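Local atomic coordinates of SnoaL-like domain-containing protein (Silicibacter pomeroyi, PDB entry 3FLJ), a protein that is of unknown function but has the cystatin-like fold of the SnoaL-like family, whose curved sheet and helices often enclose a ligand pocket. Residues R48-P51 against K56-T59; P52-T57 against A136-V141; L68-Q73 against M142-F147. One frame throughout, in Å; residues are numbered along the deposited sequence. Where two conformers were deposited one is given.

Contact 1 of 3, residues R48-P51 against K56-T59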
loop_
_atom_site.group_PDB
_atom_site.type_symbol
_atom_site.label_atom_id
_atom_site.label_comp_id
_atom_site.label_asym_id
_atom_site.label_seq_id
_atom_site.Cartn_x
_atom_site.Cartn_y
_atom_site.Cartn_z
ATOM N N ARG A 48 -10.180 -10.542 -9.526
ATOM C CA ARG A 48 -10.168 -9.106 -9.793
ATOM C C ARG A 48 -8.788 -8.581 -9.406
ATOM O O ARG A 48 -8.373 -8.758 -8.261
ATOM C CB ARG A 48 -11.253 -8.422 -8.978
ATOM C CG ARG A 48 -12.648 -8.816 -9.417
ATOM C CD ARG A 48 -13.746 -8.211 -8.564
ATOM N NE ARG A 48 -13.867 -8.781 -7.207
ATOM C CZ ARG A 48 -14.372 -9.991 -6.879
ATOM N NH1 ARG A 48 -14.827 -10.858 -7.788
ATOM N NH2 ARG A 48 -14.431 -10.346 -5.593
ATOM N N PHE A 49 -8.067 -8.001 -10.373
ATOM C CA PHE A 49 -6.750 -7.383 -10.151
ATOM C C PHE A 49 -6.896 -5.864 -10.315
ATOM O O PHE A 49 -7.359 -5.416 -11.359
ATOM C CB PHE A 49 -5.683 -7.940 -11.082
ATOM C CG PHE A 49 -4.356 -7.243 -10.950
ATOM C CD1 PHE A 49 -3.561 -7.442 -9.812
ATOM C CD2 PHE A 49 -3.912 -6.357 -11.939
ATOM C CE1 PHE A 49 -2.327 -6.777 -9.657
ATOM C CE2 PHE A 49 -2.679 -5.673 -11.806
ATOM C CZ PHE A 49 -1.879 -5.886 -10.664
HETATM N N MSE A 50 -6.490 -5.120 -9.281
HETATM C CA MSE A 50 -6.556 -3.656 -9.244
HETATM C C MSE A 50 -5.121 -3.106 -9.133
HETATM O O MSE A 50 -4.508 -3.183 -8.060
HETATM C CB MSE A 50 -7.429 -3.247 -8.068
HETATM C CG MSE A 50 -8.916 -3.481 -8.317
HETATM SE SE MSE A 50 -9.873 -3.768 -6.672
HETATM C CE MSE A 50 -9.270 -5.630 -6.309
ATOM N N PRO A 51 -4.575 -2.531 -10.243
ATOM C CA PRO A 51 -3.180 -2.085 -10.215
ATOM C C PRO A 51 -2.942 -0.775 -9.455
ATOM O O PRO A 51 -3.891 -0.055 -9.200
ATOM C CB PRO A 51 -2.877 -1.902 -11.703
ATOM C CG PRO A 51 -4.142 -1.398 -12.257
ATOM C CD PRO A 51 -5.187 -2.207 -11.557
ATOM N N LYS A 56 -8.846 1.078 -12.098
ATOM C CA LYS A 56 -9.547 0.129 -12.958
ATOM C C LYS A 56 -9.362 -1.284 -12.384
ATOM O O LYS A 56 -8.625 -1.475 -11.406
ATOM C CB LYS A 56 -8.989 0.220 -14.385
ATOM C CG LYS A 56 -9.169 1.563 -15.105
ATOM C CD LYS A 56 -10.635 1.846 -15.429
ATOM C CE LYS A 56 -10.835 3.199 -16.094
ATOM N NZ LYS A 56 -12.286 3.496 -16.275
ATOM N N THR A 57 -10.046 -2.250 -12.998
ATOM C CA THR A 57 -10.018 -3.646 -12.586
ATOM C C THR A 57 -9.882 -4.550 -13.804
ATOM O O THR A 57 -10.644 -4.396 -14.774
ATOM C CB THR A 57 -11.328 -4.029 -11.824
ATOM O OG1 THR A 57 -11.539 -3.124 -10.734
ATOM C CG2 THR A 57 -11.277 -5.474 -11.280
ATOM N N TRP A 58 -8.897 -5.455 -13.753
ATOM C CA TRP A 58 -8.739 -6.542 -14.723
ATOM C C TRP A 58 -9.432 -7.754 -14.079
ATOM O O TRP A 58 -9.117 -8.095 -12.933
ATOM C CB TRP A 58 -7.277 -6.906 -14.951
ATOM C CG TRP A 58 -6.464 -5.902 -15.664
ATOM C CD1 TRP A 58 -5.681 -4.945 -15.105
ATOM C CD2 TRP A 58 -6.294 -5.791 -17.085
ATOM N NE1 TRP A 58 -5.043 -4.233 -16.084
ATOM C CE2 TRP A 58 -5.395 -4.726 -17.310
ATOM C CE3 TRP A 58 -6.822 -6.485 -18.191
ATOM C CZ2 TRP A 58 -4.998 -4.325 -18.603
ATOM C CZ3 TRP A 58 -6.428 -6.087 -19.490
ATOM C CH2 TRP A 58 -5.519 -5.020 -19.677
ATOM N N THR A 59 -10.339 -8.405 -14.817
ATOM C CA THR A 59 -11.110 -9.553 -14.330
ATOM C C THR A 59 -10.838 -10.800 -15.179
ATOM O O THR A 59 -10.867 -10.727 -16.404
ATOM C CB THR A 59 -12.618 -9.234 -14.294
ATOM O OG1 THR A 59 -12.835 -8.078 -13.470
ATOM C CG2 THR A 59 -13.430 -10.425 -13.725
#

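Contact 2 of 3, residues P52-T57 against A136-V141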
loop_
_atom_site.group_PDB
_atom_site.type_symbol
_atom_site.label_atom_id
_atom_site.label_comp_id
_atom_site.label_asym_id
_atom_site.label_seq_id
_atom_site.Cartn_x
_atom_site.Cartn_y
_atom_site.Cartn_z
ATOM N N PRO A 52 -1.673 -0.438 -9.139
ATOM C CA PRO A 52 -1.421 0.839 -8.446
ATOM C C PRO A 52 -1.483 2.074 -9.372
ATOM O O PRO A 52 -1.555 3.209 -8.876
ATOM C CB PRO A 52 -0.007 0.652 -7.912
ATOM C CG PRO A 52 0.657 -0.196 -8.924
ATOM C CD PRO A 52 -0.406 -1.112 -9.488
ATOM N N THR A 53 -1.463 1.838 -10.684
ATOM C CA THR A 53 -1.432 2.865 -11.718
ATOM C C THR A 53 -2.817 3.474 -11.961
ATOM O O THR A 53 -3.071 4.587 -11.510
ATOM C CB THR A 53 -0.842 2.264 -13.005
ATOM O OG1 THR A 53 -1.585 1.083 -13.330
ATOM C CG2 THR A 53 0.626 1.872 -12.788
ATOM N N TYR A 54 -3.725 2.722 -12.592
ATOM C CA TYR A 54 -5.080 3.207 -12.935
ATOM C C TYR A 54 -6.123 2.727 -11.934
ATOM O O TYR A 54 -5.962 1.649 -11.375
ATOM C CB TYR A 54 -5.484 2.697 -14.317
ATOM C CG TYR A 54 -4.563 3.112 -15.439
ATOM C CD1 TYR A 54 -4.430 4.466 -15.797
ATOM C CD2 TYR A 54 -3.845 2.154 -16.185
ATOM C CE1 TYR A 54 -3.577 4.869 -16.872
ATOM C CE2 TYR A 54 -2.996 2.540 -17.249
ATOM C CZ TYR A 54 -2.871 3.892 -17.588
ATOM O OH TYR A 54 -2.045 4.268 -18.629
ATOM N N TYR A 55 -7.207 3.497 -11.752
ATOM C CA TYR A 55 -8.349 3.109 -10.881
ATOM C C TYR A 55 -9.323 2.267 -11.727
ATOM O O TYR A 55 -10.450 2.671 -12.031
ATOM C CB TYR A 55 -9.037 4.336 -10.269
ATOM C CG TYR A 55 -9.899 4.035 -9.062
ATOM C CD1 TYR A 55 -9.315 3.578 -7.874
ATOM C CD2 TYR A 55 -11.288 4.261 -9.066
ATOM C CE1 TYR A 55 -10.084 3.314 -6.721
ATOM C CE2 TYR A 55 -12.079 3.997 -7.896
ATOM C CZ TYR A 55 -11.456 3.515 -6.744
ATOM O OH TYR A 55 -12.159 3.253 -5.591
ATOM N N LYS A 56 -8.846 1.078 -12.098
ATOM C CA LYS A 56 -9.547 0.129 -12.958
ATOM C C LYS A 56 -9.362 -1.284 -12.384
ATOM O O LYS A 56 -8.625 -1.475 -11.406
ATOM C CB LYS A 56 -8.989 0.220 -14.385
ATOM C CG LYS A 56 -9.169 1.563 -15.105
ATOM C CD LYS A 56 -10.635 1.846 -15.429
ATOM C CE LYS A 56 -10.835 3.199 -16.094
ATOM N NZ LYS A 56 -12.286 3.496 -16.275
ATOM N N THR A 57 -10.046 -2.250 -12.998
ATOM C CA THR A 57 -10.018 -3.646 -12.586
ATOM C C THR A 57 -9.882 -4.550 -13.804
ATOM O O THR A 57 -10.644 -4.396 -14.774
ATOM C CB THR A 57 -11.328 -4.029 -11.824
ATOM O OG1 THR A 57 -11.539 -3.124 -10.734
ATOM C CG2 THR A 57 -11.277 -5.474 -11.280
ATOM N N ALA A 136 5.985 1.933 -18.384
ATOM C CA ALA A 136 6.504 0.599 -18.765
ATOM C C ALA A 136 5.380 -0.401 -19.089
ATOM O O ALA A 136 5.484 -1.148 -20.071
ATOM C CB ALA A 136 7.439 0.030 -17.689
HETATM N N MSE A 137 4.311 -0.379 -18.290
HETATM C CA MSE A 137 3.142 -1.270 -18.477
HETATM C C MSE A 137 2.305 -0.907 -19.703
HETATM O O MSE A 137 1.803 -1.815 -20.375
HETATM C CB MSE A 137 2.267 -1.350 -17.210
HETATM C CG MSE A 137 2.920 -2.080 -16.028
HETATM SE SE MSE A 137 3.292 -3.955 -16.403
HETATM C CE MSE A 137 1.392 -4.549 -16.581
ATOM N N ASN A 138 2.137 0.392 -19.985
ATOM C CA ASN A 138 1.466 0.833 -21.223
ATOM C C ASN A 138 2.186 0.243 -22.452
ATOM O O ASN A 138 1.530 -0.303 -23.333
ATOM C CB ASN A 138 1.424 2.360 -21.368
ATOM C CG ASN A 138 0.489 3.041 -20.387
ATOM O OD1 ASN A 138 -0.397 2.424 -19.768
ATOM N ND2 ASN A 138 0.701 4.350 -20.220
ATOM N N ALA A 139 3.522 0.332 -22.464
ATOM C CA ALA A 139 4.347 -0.208 -23.554
ATOM C C ALA A 139 4.212 -1.740 -23.721
ATOM O O ALA A 139 4.006 -2.228 -24.835
ATOM C CB ALA A 139 5.822 0.192 -23.367
ATOM N N ARG A 140 4.298 -2.471 -22.611
ATOM C CA ARG A 140 4.177 -3.951 -22.611
ATOM C C ARG A 140 2.813 -4.483 -23.043
ATOM O O ARG A 140 2.739 -5.396 -23.873
ATOM C CB ARG A 140 4.510 -4.525 -21.235
ATOM C CG ARG A 140 5.963 -4.433 -20.920
ATOM C CD ARG A 140 6.246 -4.936 -19.546
ATOM N NE ARG A 140 7.667 -5.246 -19.395
ATOM C CZ ARG A 140 8.282 -6.370 -19.806
ATOM N NH1 ARG A 140 7.624 -7.356 -20.440
ATOM N NH2 ARG A 140 9.599 -6.503 -19.600
ATOM N N VAL A 141 1.756 -3.907 -22.476
ATOM C CA VAL A 141 0.374 -4.322 -22.780
ATOM C C VAL A 141 -0.003 -4.031 -24.226
ATOM O O VAL A 141 -0.592 -4.893 -24.883
ATOM C CB VAL A 141 -0.640 -3.709 -21.768
ATOM C CG1 VAL A 141 -2.088 -3.929 -22.209
ATOM C CG2 VAL A 141 -0.392 -4.324 -20.391
#

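Contact 3 of 3, residues L68-Q73 against M142-F147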
loop_
_atom_site.group_PDB
_atom_site.type_symbol
_atom_site.label_atom_id
_atom_site.label_comp_id
_atom_site.label_asym_id
_atom_site.label_seq_id
_atom_site.Cartn_x
_atom_site.Cartn_y
_atom_site.Cartn_z
ATOM N N LEU A 68 0.096 -9.733 -14.409
ATOM C CA LEU A 68 1.064 -9.986 -13.322
ATOM C C LEU A 68 2.439 -10.427 -13.835
ATOM O O LEU A 68 3.460 -10.035 -13.251
ATOM C CB LEU A 68 0.510 -10.987 -12.295
ATOM C CG LEU A 68 -0.656 -10.478 -11.435
ATOM C CD1 LEU A 68 -1.337 -11.652 -10.709
ATOM C CD2 LEU A 68 -0.183 -9.407 -10.422
ATOM N N GLY A 69 2.449 -11.229 -14.908
ATOM C CA GLY A 69 3.677 -11.624 -15.609
ATOM C C GLY A 69 4.463 -10.405 -16.093
ATOM O O GLY A 69 5.674 -10.335 -15.871
ATOM N N HIS A 70 3.758 -9.439 -16.706
ATOM C CA HIS A 70 4.373 -8.170 -17.151
ATOM C C HIS A 70 4.875 -7.305 -15.997
ATOM O O HIS A 70 5.942 -6.716 -16.119
ATOM C CB HIS A 70 3.439 -7.353 -18.058
ATOM C CG HIS A 70 3.297 -7.922 -19.435
ATOM N ND1 HIS A 70 4.361 -8.013 -20.303
ATOM C CD2 HIS A 70 2.223 -8.407 -20.100
ATOM C CE1 HIS A 70 3.953 -8.539 -21.445
ATOM N NE2 HIS A 70 2.659 -8.791 -21.347
ATOM N N VAL A 71 4.116 -7.221 -14.902
ATOM C CA VAL A 71 4.542 -6.445 -13.707
ATOM C C VAL A 71 5.855 -7.017 -13.150
ATOM O O VAL A 71 6.787 -6.255 -12.878
ATOM C CB VAL A 71 3.456 -6.364 -12.593
ATOM C CG1 VAL A 71 3.988 -5.632 -11.362
ATOM C CG2 VAL A 71 2.199 -5.664 -13.098
ATOM N N GLY A 72 5.912 -8.347 -13.014
ATOM C CA GLY A 72 7.112 -9.076 -12.566
ATOM C C GLY A 72 8.341 -8.837 -13.433
ATOM O O GLY A 72 9.456 -8.752 -12.912
ATOM N N GLN A 73 8.119 -8.726 -14.744
ATOM C CA GLN A 73 9.156 -8.403 -15.724
ATOM C C GLN A 73 9.697 -6.973 -15.564
ATOM O O GLN A 73 10.912 -6.772 -15.669
ATOM C CB GLN A 73 8.624 -8.576 -17.155
ATOM C CG GLN A 73 8.360 -10.026 -17.580
ATOM C CD GLN A 73 9.507 -10.684 -18.321
ATOM O OE1 GLN A 73 10.672 -10.277 -18.221
ATOM N NE2 GLN A 73 9.174 -11.708 -19.092
HETATM N N MSE A 142 0.361 -2.840 -24.704
HETATM C CA MSE A 142 0.118 -2.418 -26.099
HETATM C C MSE A 142 0.857 -3.344 -27.078
HETATM O O MSE A 142 0.318 -3.694 -28.129
HETATM C CB MSE A 142 0.592 -0.967 -26.375
HETATM C CG MSE A 142 0.020 -0.350 -27.677
HETATM SE SE MSE A 142 1.191 0.844 -28.743
HETATM C CE MSE A 142 1.983 1.919 -27.271
ATOM N N THR A 143 2.105 -3.700 -26.740
ATOM C CA THR A 143 2.956 -4.550 -27.615
ATOM C C THR A 143 2.533 -6.012 -27.631
ATOM O O THR A 143 2.599 -6.658 -28.669
ATOM C CB THR A 143 4.466 -4.433 -27.239
ATOM O OG1 THR A 143 4.840 -3.053 -27.299
ATOM C CG2 THR A 143 5.385 -5.252 -28.191
ATOM N N ASP A 144 2.118 -6.522 -26.474
ATOM C CA ASP A 144 1.695 -7.914 -26.332
ATOM C C ASP A 144 0.358 -8.080 -27.069
ATOM O O ASP A 144 -0.680 -7.666 -26.553
ATOM C CB ASP A 144 1.611 -8.268 -24.840
ATOM C CG ASP A 144 1.291 -9.722 -24.581
ATOM O OD1 ASP A 144 0.931 -10.484 -25.497
ATOM O OD2 ASP A 144 1.388 -10.099 -23.407
ATOM N N ALA A 145 0.424 -8.700 -28.259
ATOM C CA ALA A 145 -0.745 -8.921 -29.151
ATOM C C ALA A 145 -1.932 -9.699 -28.541
ATOM O O ALA A 145 -3.064 -9.536 -29.006
ATOM C CB ALA A 145 -0.319 -9.555 -30.472
ATOM N N ARG A 146 -1.673 -10.515 -27.510
ATOM C CA ARG A 146 -2.738 -11.227 -26.758
ATOM C C ARG A 146 -3.734 -10.275 -26.085
ATOM O O ARG A 146 -4.888 -10.647 -25.867
ATOM C CB ARG A 146 -2.162 -12.097 -25.648
ATOM C CG ARG A 146 -1.222 -13.214 -26.105
ATOM C CD ARG A 146 -0.734 -14.030 -24.925
ATOM N NE ARG A 146 -0.105 -13.204 -23.891
ATOM C CZ ARG A 146 0.508 -13.644 -22.792
ATOM N NH1 ARG A 146 0.664 -14.947 -22.552
ATOM N NH2 ARG A 146 1.030 -12.755 -21.952
ATOM N N PHE A 147 -3.280 -9.067 -25.747
ATOM C CA PHE A 147 -4.137 -8.057 -25.141
ATOM C C PHE A 147 -5.249 -7.485 -26.018
ATOM O O PHE A 147 -6.069 -6.779 -25.470
ATOM C CB PHE A 147 -3.329 -6.986 -24.381
ATOM C CG PHE A 147 -2.844 -7.465 -23.049
ATOM C CD1 PHE A 147 -1.655 -8.187 -22.946
ATOM C CD2 PHE A 147 -3.625 -7.269 -21.894
ATOM C CE1 PHE A 147 -1.207 -8.679 -21.695
ATOM C CE2 PHE A 147 -3.201 -7.761 -20.643
ATOM C CZ PHE A 147 -1.979 -8.469 -20.544
#

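Contact 1 of 3, residues R48-P51 against K56-T59
Phe49 and Trp58 hold the tight part of this contact, joined through their backbones and touching through their rings. Phe49 N donates to Trp58 O and Trp58 N to Phe49 O, each at 2.8 Å, the hydrogen-bonded pair of the ladder. Two CA-H...O contacts flank this pair, the shorter from Thr57 CA to Phe49 O at 3.4 Å. On the sheet face shared by the two rings, Trp58 CD1 comes to the edge of the Phe49 ring, 3.9 Å from Phe49 CD2. With CG opposite its own N (chi1 175°), the Phe49 ring stands beside its own carbonyl carbon, where Pro51 N sits over one face, offset toward the rim. The strands 47-50 and 58-59 form an antiparallel beta hairpin at the margin of the cystatin-like sheet; strand 47-50 also runs parallel to 117-125, while Val64, Val67 and Leu68 of helix 61-74 pack on Phe49. The face bearing Arg48 and Thr59 is more open to solvent: its side chains are partly exposed and meet in small patches, Thr57 CG2 beside Arg48 CB at 3.7 Å and Thr59 OG1 4.1 Å from Arg48 CG. The Arg48 chain bends at chi3 (-72°) and carries its guanidinium away from the hairpin to a salt bridge with Asp119. Toward the turn, Lys56 O sits 3.5 Å from Pro51 CD, whereas the Lys56 side chain leads away from strand 47-50, toward Leu154.

Contact 2 of 3, residues P52-T57 against A136-V141
Tyr54 and Asn138 bridge the loop of the 47-50/58-59 beta hairpin to helix 127-143, one of the helices packed around the curved sheet of this cystatin-like fold. Van der Waals contact is slight, limited to the rim of the ring, where Tyr54 CE2 lies 3.6 Å from Asn138 OD1. That oxygen lies at the ring edge, near its plane, and the ring and amide planes are 19° apart. With CG opposite the carbonyl carbon (chi1 -70°), the Asn138 amide reaches across to the phenol. No backbone bond crosses between the two segments: Arg140 N to Ala136 O and Val141 N to Met137 O keep the helix regular, Tyr55 centres an inverse gamma turn, and Thr53 makes its backbone bonds to the second subunit. Around this surface bridge, Tyr54 also touches Arg134, Pro52 packs on Leu133 of the same helix, and Tyr55 meets Arg125 of the second subunit. Polar chemistry carries the contact: the phenol OH of Tyr54 donates to Asn138 OD1 at 2.7 Å, meeting the oxygen in the carbonyl plane on a lone pair, with a C=O...donor angle of 108°.

Contact 3 of 3, residues L68-Q73 against M142-F147
A histidine-carboxylate hydrogen bond, His70 to Asp144, ties helix 61-74 to the turn that follows helix 127-143. His70 NE2 donates to Asp144 OD2 at 2.8 Å with 168° at the hydrogen; the oxygen lies almost in the imidazole plane and receives the bond on its anti lone pair. Ring and carboxylate planes stand 69° apart. Asp144 OD2 keeps its syn lone pair for Arg146 NH2, a salt bridge of 3.0 Å tilted from the guanidinium plane, so two donors grip this one oxygen. The other oxygen, Asp144 OD1, caps the turn by accepting from Arg146 N at 3.3 Å, approached from above the carboxylate plane. With CG opposite its backbone N (chi1 -175°), Asp144 projects the carboxylate toward both His70 and Arg146. The salt bridge would be expected to offset part of the arginine's charge near the imidazole, since His70 NE2 and Arg146 NH2 are 4.3 Å apart. An asparagine in place of Asp144 would probably cost Arg146 its carboxylate partner in the turn, leaving Glu36 as a remaining mate, and weaken the acceptor for His70 NE2. Phe147 meets His70 rim to rim, the planes steeply inclined: Phe147 CE1 is 3.8 Å from His70 CD2. Asp144 to Phe147 form a type I beta turn, closed by Phe147 N to Asp144 O, which leads from helix 127-143 into helix 147-150. Phe147 touches Val67 of helix 61-74, Val141 of helix 127-143 and Trp58 of strand 58-59.

Contacts 1 and 2 lie at the surface and both touch the second subunit; contact 3 is partly buried and meets no other chain of the assembly. Contacts 1 and 2 share Lys56 and Thr57, the hairpin's strands serving one and its loop the other, whereas contacts 2 and 3 both use helix 127-143. The chemistry changes accordingly: paired backbone bonds in the sheet for contact 1, one side-chain bond between loop and helix for contact 2, and a charged cluster beside aromatic rings for contact 3. Packing links them, with Phe49 CE1 3.5 Å from Leu68 CD2 and Trp58 CH2 3.7 Å from Phe147 CD2, while Met137 packs on Val71 between contacts 2 and 3.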